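Side-chain contacts in phenylalanine ammonia-lyase (Rhodosporidium toruloides, PDB 1Y2M), which catalyses the non-oxidative deamination of L-phenylalanine and L-tyrosine to trans-cinnamate and p-coumarate, releasing ammonium, and works as a homotetramer: residues 50-55 and 282-287; 231-236 and 247-252. One frame throughout, in Å; residues are numbered along the deposited sequence.

How the contacts relate
Both contacts are largely buried, but they lie in different parts of the chain: one near its centre, the other far out. Contact 1 has its centre about 11 Å from the centre of the chain and joins the short helix 44-52 to the long helix 273-303 of the helical body. Contact 2 is about 34 Å from that centre, where helix 246-252 covers one side of a small antiparallel sheet. They share no helix or strand, and their nearest atoms stay about 19 Å apart. Contact 1 sets a selenomethionine and a leucine against two histidines that keep polar partners; the touching side chains of contact 2 are all aliphatic, one alanine methyl against two valines. Neither lies at an annotated site.

Contact 1: 50-55 and 282-287; sequences KMLAAP and ALHDAH
The imidazole of H284 is met at its edge by M51, present as selenomethionine: the methyl CE lies near the ring plane, 3.5 Å from CD2. At the ND1 side of the rim, away from CD2, D285 accepts the N-H, OD1 being 2.9 Å from ND1 and only 8° out of the ring plane, a geometry that should limit rotation of the ring. The bond is less regular at the carboxylate, which is entered on its anti side and 31° out of its plane. On the H287 ring, L283 CD1 lies over one face, 3.9 Å above the plane and toward the rim, while M51 SE approaches obliquely, 4.3 Å from CD2. Selenium also stands 4.8 Å from the centroid of H284, an oblique Met-aromatic contact, made here by selenium in place of sulfur. The bend of the M51 chain at its last torsion (chi3 84°) turns CE along H284, where it also meets CB.

These groups join helix 44-52 to helix 273-303, part of the mainly helical core of the PAL/histidase fold; the nearest CA atoms, M51 and H284, are 8.1 Å apart. L52 adds a lighter touch, its CD2 4.4 Å from H284 NE2. Helix 69-77 closes over the pair through V73, and its R77 forms a salt bridge with D285 OD1, so the oxygen that accepts the N-H of H284 ND1 has a second, charged partner. Both ring nitrogens of H287 are engaged outside the contact, ND1 with Q44 and NE2 with H383 of helix 368-391.

Contact 2: 231-236 and 247-252; sequences SKVHVV and REAMAL
A short antiparallel sheet carries a helix against one side here: strand 232-237 is its middle strand, flanked by 200-201 and 240-245, and helix 246-252 follows directly on the last strand. The hairpin 232-245 thus leads straight into the helix, which packs against the face of the middle strand that carries V233 and V235. From the helix, A249 points its CB at the strand, and V233 and V235, two residues apart and both directed toward the helix, receive it. CG2 of V233 comes to 3.3 Å from A249 CB, tighter than usual van der Waals contact, and CG1 of V235 lies 4.0 Å from the same carbon. The two valines have the same first torsion (chi1 -58° in each) but present different branches: V233 offers the methyl held between its backbone N and carbonyl carbon, V235 the one anti to its carbonyl carbon. A249 CB rests against both valines from one side, the two methyls about 74° apart as seen from it, and CA of V233 and CA of A249 are 7.2 Å apart. H234, between the valines, points away from the helix, and its NE2 is hydrogen-bonded to E241 of the neighbouring strand. Around the valines, I199 touches both, while A224 of helix 215-225 and A246 pack on V233, and L244 on V235. A backbone hydrogen bond of S231 with A246 supplies a polar link between strand and helix. Since A249 ends at CB, the helix can approach closely; this alanine-valine contact is apolar, consistent with fit and exclusion of water holding it together.

Contact 1: 50-55 and 282-287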
loop_
_atom_site.group_PDB
_atom_site.type_symbol
_atom_site.label_atom_id
_atom_site.label_comp_id
_atom_site.label_asym_id
_atom_site.label_seq_id
_atom_site.Cartn_x
_atom_site.Cartn_y
_atom_site.Cartn_z
ATOM N N LYS B 50 -26.434 -5.903 -22.516
ATOM C CA LYS B 50 -27.671 -5.483 -21.883
ATOM C C LYS B 50 -27.561 -4.053 -21.399
ATOM O O LYS B 50 -28.496 -3.262 -21.514
ATOM C CB LYS B 50 -28.001 -6.403 -20.726
ATOM C CG LYS B 50 -28.327 -7.826 -21.179
ATOM C CD LYS B 50 -29.633 -7.919 -22.021
ATOM C CE LYS B 50 -29.497 -8.924 -23.183
ATOM N NZ LYS B 50 -29.134 -10.303 -22.709
HETATM N N MSE B 51 -26.406 -3.698 -20.872
HETATM C CA MSE B 51 -26.212 -2.295 -20.428
HETATM C C MSE B 51 -26.354 -1.303 -21.549
HETATM O O MSE B 51 -27.002 -0.266 -21.417
HETATM C CB MSE B 51 -24.825 -2.110 -19.785
HETATM C CG MSE B 51 -24.664 -2.786 -18.485
HETATM SE SE MSE B 51 -23.145 -1.905 -17.499
HETATM C CE MSE B 51 -24.128 -0.327 -16.667
ATOM N N LEU B 52 -25.742 -1.621 -22.675
ATOM C CA LEU B 52 -25.695 -0.718 -23.804
ATOM C C LEU B 52 -27.040 -0.637 -24.484
ATOM O O LEU B 52 -27.290 0.307 -25.223
ATOM C CB LEU B 52 -24.584 -1.135 -24.792
ATOM C CG LEU B 52 -23.136 -0.996 -24.289
ATOM C CD1 LEU B 52 -22.176 -1.500 -25.341
ATOM C CD2 LEU B 52 -22.753 0.423 -23.912
ATOM N N ALA B 53 -27.896 -1.623 -24.238
ATOM C CA ALA B 53 -29.264 -1.636 -24.771
ATOM C C ALA B 53 -30.249 -0.807 -23.925
ATOM O O ALA B 53 -31.402 -0.656 -24.306
ATOM C CB ALA B 53 -29.762 -3.078 -24.875
ATOM N N ALA B 54 -29.834 -0.290 -22.770
ATOM C CA ALA B 54 -30.730 0.539 -21.952
ATOM C C ALA B 54 -31.265 1.699 -22.798
ATOM O O ALA B 54 -30.473 2.394 -23.440
ATOM C CB ALA B 54 -30.000 1.079 -20.768
ATOM N N PRO B 55 -32.604 1.890 -22.843
ATOM C CA PRO B 55 -33.205 3.068 -23.509
ATOM C C PRO B 55 -32.620 4.376 -23.001
ATOM O O PRO B 55 -32.260 4.459 -21.826
ATOM C CB PRO B 55 -34.690 2.988 -23.115
ATOM C CG PRO B 55 -34.924 1.601 -22.782
ATOM C CD PRO B 55 -33.629 0.997 -22.284
ATOM N N ALA B 282 -18.346 3.559 -12.522
ATOM C CA ALA B 282 -16.988 3.017 -12.598
ATOM C C ALA B 282 -16.968 1.565 -13.076
ATOM O O ALA B 282 -16.121 1.157 -13.890
ATOM C CB ALA B 282 -16.288 3.187 -11.285
ATOM N N LEU B 283 -17.933 0.778 -12.615
ATOM C CA LEU B 283 -17.999 -0.605 -13.066
ATOM C C LEU B 283 -18.367 -0.709 -14.535
ATOM O O LEU B 283 -17.762 -1.479 -15.289
ATOM C CB LEU B 283 -19.007 -1.382 -12.239
ATOM C CG LEU B 283 -19.083 -2.865 -12.646
ATOM C CD1 LEU B 283 -17.745 -3.571 -12.520
ATOM C CD2 LEU B 283 -20.113 -3.582 -11.788
ATOM N N HIS B 284 -19.355 0.089 -14.956
ATOM C CA HIS B 284 -19.675 0.195 -16.381
ATOM C C HIS B 284 -18.421 0.460 -17.220
ATOM O O HIS B 284 -18.148 -0.258 -18.206
ATOM C CB HIS B 284 -20.718 1.300 -16.569
ATOM C CG HIS B 284 -20.979 1.702 -17.984
ATOM N ND1 HIS B 284 -20.139 2.539 -18.686
ATOM C CD2 HIS B 284 -22.050 1.469 -18.791
ATOM C CE1 HIS B 284 -20.673 2.761 -19.887
ATOM N NE2 HIS B 284 -21.824 2.130 -19.975
ATOM N N ASP B 285 -17.619 1.417 -16.786
ATOM C CA ASP B 285 -16.467 1.794 -17.593
ATOM C C ASP B 285 -15.410 0.696 -17.579
ATOM O O ASP B 285 -14.769 0.422 -18.595
ATOM C CB ASP B 285 -15.933 3.143 -17.101
ATOM C CG ASP B 285 -16.849 4.317 -17.430
ATOM O OD1 ASP B 285 -17.787 4.201 -18.239
ATOM O OD2 ASP B 285 -16.579 5.397 -16.880
ATOM N N ALA B 286 -15.259 0.054 -16.421
ATOM C CA ALA B 286 -14.293 -1.037 -16.255
ATOM C C ALA B 286 -14.653 -2.181 -17.151
ATOM O O ALA B 286 -13.785 -2.832 -17.715
ATOM C CB ALA B 286 -14.224 -1.479 -14.808
ATOM N N HIS B 287 -15.940 -2.481 -17.289
ATOM C CA HIS B 287 -16.323 -3.604 -18.181
ATOM C C HIS B 287 -15.836 -3.350 -19.601
ATOM O O HIS B 287 -15.363 -4.247 -20.315
ATOM C CB HIS B 287 -17.830 -3.742 -18.257
ATOM C CG HIS B 287 -18.483 -4.411 -17.070
ATOM N ND1 HIS B 287 -18.074 -5.626 -16.560
ATOM C CD2 HIS B 287 -19.606 -4.071 -16.387
ATOM C CE1 HIS B 287 -18.892 -5.973 -15.576
ATOM N NE2 HIS B 287 -19.840 -5.048 -15.459
#

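Contact 2: 231-236 and 247-252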
loop_
_atom_site.group_PDB
_atom_site.type_symbol
_atom_site.label_atom_id
_atom_site.label_comp_id
_atom_site.label_asym_id
_atom_site.label_seq_id
_atom_site.Cartn_x
_atom_site.Cartn_y
_atom_site.Cartn_z
ATOM N N SER B 231 -27.926 26.680 -0.618
ATOM C CA SER B 231 -27.773 25.563 -1.542
ATOM C C SER B 231 -27.625 26.042 -2.996
ATOM O O SER B 231 -28.395 26.886 -3.461
ATOM C CB SER B 231 -28.962 24.601 -1.386
ATOM O OG SER B 231 -29.080 23.770 -2.512
ATOM N N LYS B 232 -26.610 25.507 -3.688
ATOM C CA LYS B 232 -26.327 25.853 -5.094
ATOM C C LYS B 232 -26.595 24.663 -6.001
ATOM O O LYS B 232 -26.361 23.515 -5.627
ATOM C CB LYS B 232 -24.878 26.349 -5.266
ATOM C CG LYS B 232 -24.254 27.035 -4.029
ATOM C CD LYS B 232 -24.496 28.497 -3.903
ATOM C CE LYS B 232 -23.629 29.057 -2.729
ATOM N NZ LYS B 232 -23.468 30.581 -2.757
ATOM N N VAL B 233 -27.057 24.945 -7.221
ATOM C CA VAL B 233 -27.338 23.903 -8.197
ATOM C C VAL B 233 -26.846 24.332 -9.555
ATOM O O VAL B 233 -26.696 25.512 -9.819
ATOM C CB VAL B 233 -28.869 23.578 -8.253
ATOM C CG1 VAL B 233 -29.360 23.140 -6.876
ATOM C CG2 VAL B 233 -29.639 24.807 -8.779
ATOM N N HIS B 234 -26.559 23.351 -10.404
ATOM C CA HIS B 234 -26.096 23.566 -11.762
ATOM C C HIS B 234 -27.306 23.330 -12.699
ATOM O O HIS B 234 -28.058 22.374 -12.520
ATOM C CB HIS B 234 -24.983 22.592 -12.070
ATOM C CG HIS B 234 -24.569 22.567 -13.502
ATOM N ND1 HIS B 234 -25.302 21.928 -14.476
ATOM C CD2 HIS B 234 -23.443 23.007 -14.096
ATOM C CE1 HIS B 234 -24.673 22.045 -15.638
ATOM N NE2 HIS B 234 -23.529 22.681 -15.429
ATOM N N VAL B 235 -27.502 24.232 -13.645
ATOM C CA VAL B 235 -28.493 24.139 -14.700
ATOM C C VAL B 235 -27.894 24.667 -15.986
ATOM O O VAL B 235 -27.004 25.520 -15.969
ATOM C CB VAL B 235 -29.756 24.966 -14.400
ATOM C CG1 VAL B 235 -30.369 24.499 -13.099
ATOM C CG2 VAL B 235 -29.462 26.502 -14.354
ATOM N N VAL B 236 -28.431 24.203 -17.109
ATOM C CA VAL B 236 -28.223 24.921 -18.368
ATOM C C VAL B 236 -29.441 25.792 -18.655
ATOM O O VAL B 236 -30.572 25.323 -18.647
ATOM C CB VAL B 236 -28.004 23.935 -19.537
ATOM C CG1 VAL B 236 -27.911 24.694 -20.888
ATOM C CG2 VAL B 236 -26.793 23.071 -19.286
ATOM N N ARG B 247 -33.357 27.851 -4.894
ATOM C CA ARG B 247 -34.675 28.509 -5.127
ATOM C C ARG B 247 -34.783 29.257 -6.444
ATOM O O ARG B 247 -35.800 29.200 -7.100
ATOM C CB ARG B 247 -35.039 29.414 -3.954
ATOM C CG ARG B 247 -35.427 28.601 -2.742
ATOM C CD ARG B 247 -35.850 29.475 -1.629
ATOM N NE ARG B 247 -36.294 28.647 -0.522
ATOM C CZ ARG B 247 -37.553 28.364 -0.222
ATOM N NH1 ARG B 247 -38.581 28.912 -0.871
ATOM N NH2 ARG B 247 -37.799 27.572 0.801
ATOM N N GLU B 248 -33.715 29.926 -6.865
ATOM C CA GLU B 248 -33.689 30.566 -8.184
ATOM C C GLU B 248 -33.885 29.534 -9.292
ATOM O O GLU B 248 -34.698 29.753 -10.218
ATOM C CB GLU B 248 -32.377 31.301 -8.408
ATOM C CG GLU B 248 -32.151 32.406 -7.443
ATOM C CD GLU B 248 -30.743 33.007 -7.522
ATOM O OE1 GLU B 248 -29.740 32.354 -7.946
ATOM O OE2 GLU B 248 -30.630 34.164 -7.069
ATOM N N ALA B 249 -33.169 28.425 -9.217
ATOM C CA ALA B 249 -33.285 27.415 -10.261
ATOM C C ALA B 249 -34.694 26.849 -10.287
ATOM O O ALA B 249 -35.297 26.683 -11.348
ATOM C CB ALA B 249 -32.254 26.288 -10.066
HETATM N N MSE B 250 -35.250 26.565 -9.117
HETATM C CA MSE B 250 -36.574 25.990 -9.056
HETATM C C MSE B 250 -37.616 26.923 -9.639
HETATM O O MSE B 250 -38.570 26.481 -10.298
HETATM C CB MSE B 250 -36.929 25.618 -7.637
HETATM C CG MSE B 250 -36.187 24.347 -7.250
HETATM SE SE MSE B 250 -36.755 23.587 -5.547
HETATM C CE MSE B 250 -35.686 24.897 -4.391
ATOM N N ALA B 251 -37.426 28.226 -9.429
ATOM C CA ALA B 251 -38.395 29.226 -9.906
ATOM C C ALA B 251 -38.394 29.282 -11.441
ATOM O O ALA B 251 -39.447 29.475 -12.053
ATOM C CB ALA B 251 -38.078 30.581 -9.342
ATOM N N LEU B 252 -37.216 29.136 -12.065
ATOM C CA LEU B 252 -37.120 29.020 -13.537
ATOM C C LEU B 252 -37.986 27.896 -14.071
ATOM O O LEU B 252 -38.564 27.990 -15.166
ATOM C CB LEU B 252 -35.666 28.753 -13.981
ATOM C CG LEU B 252 -34.657 29.885 -13.887
ATOM C CD1 LEU B 252 -33.277 29.356 -14.334
ATOM C CD2 LEU B 252 -35.076 31.076 -14.713
#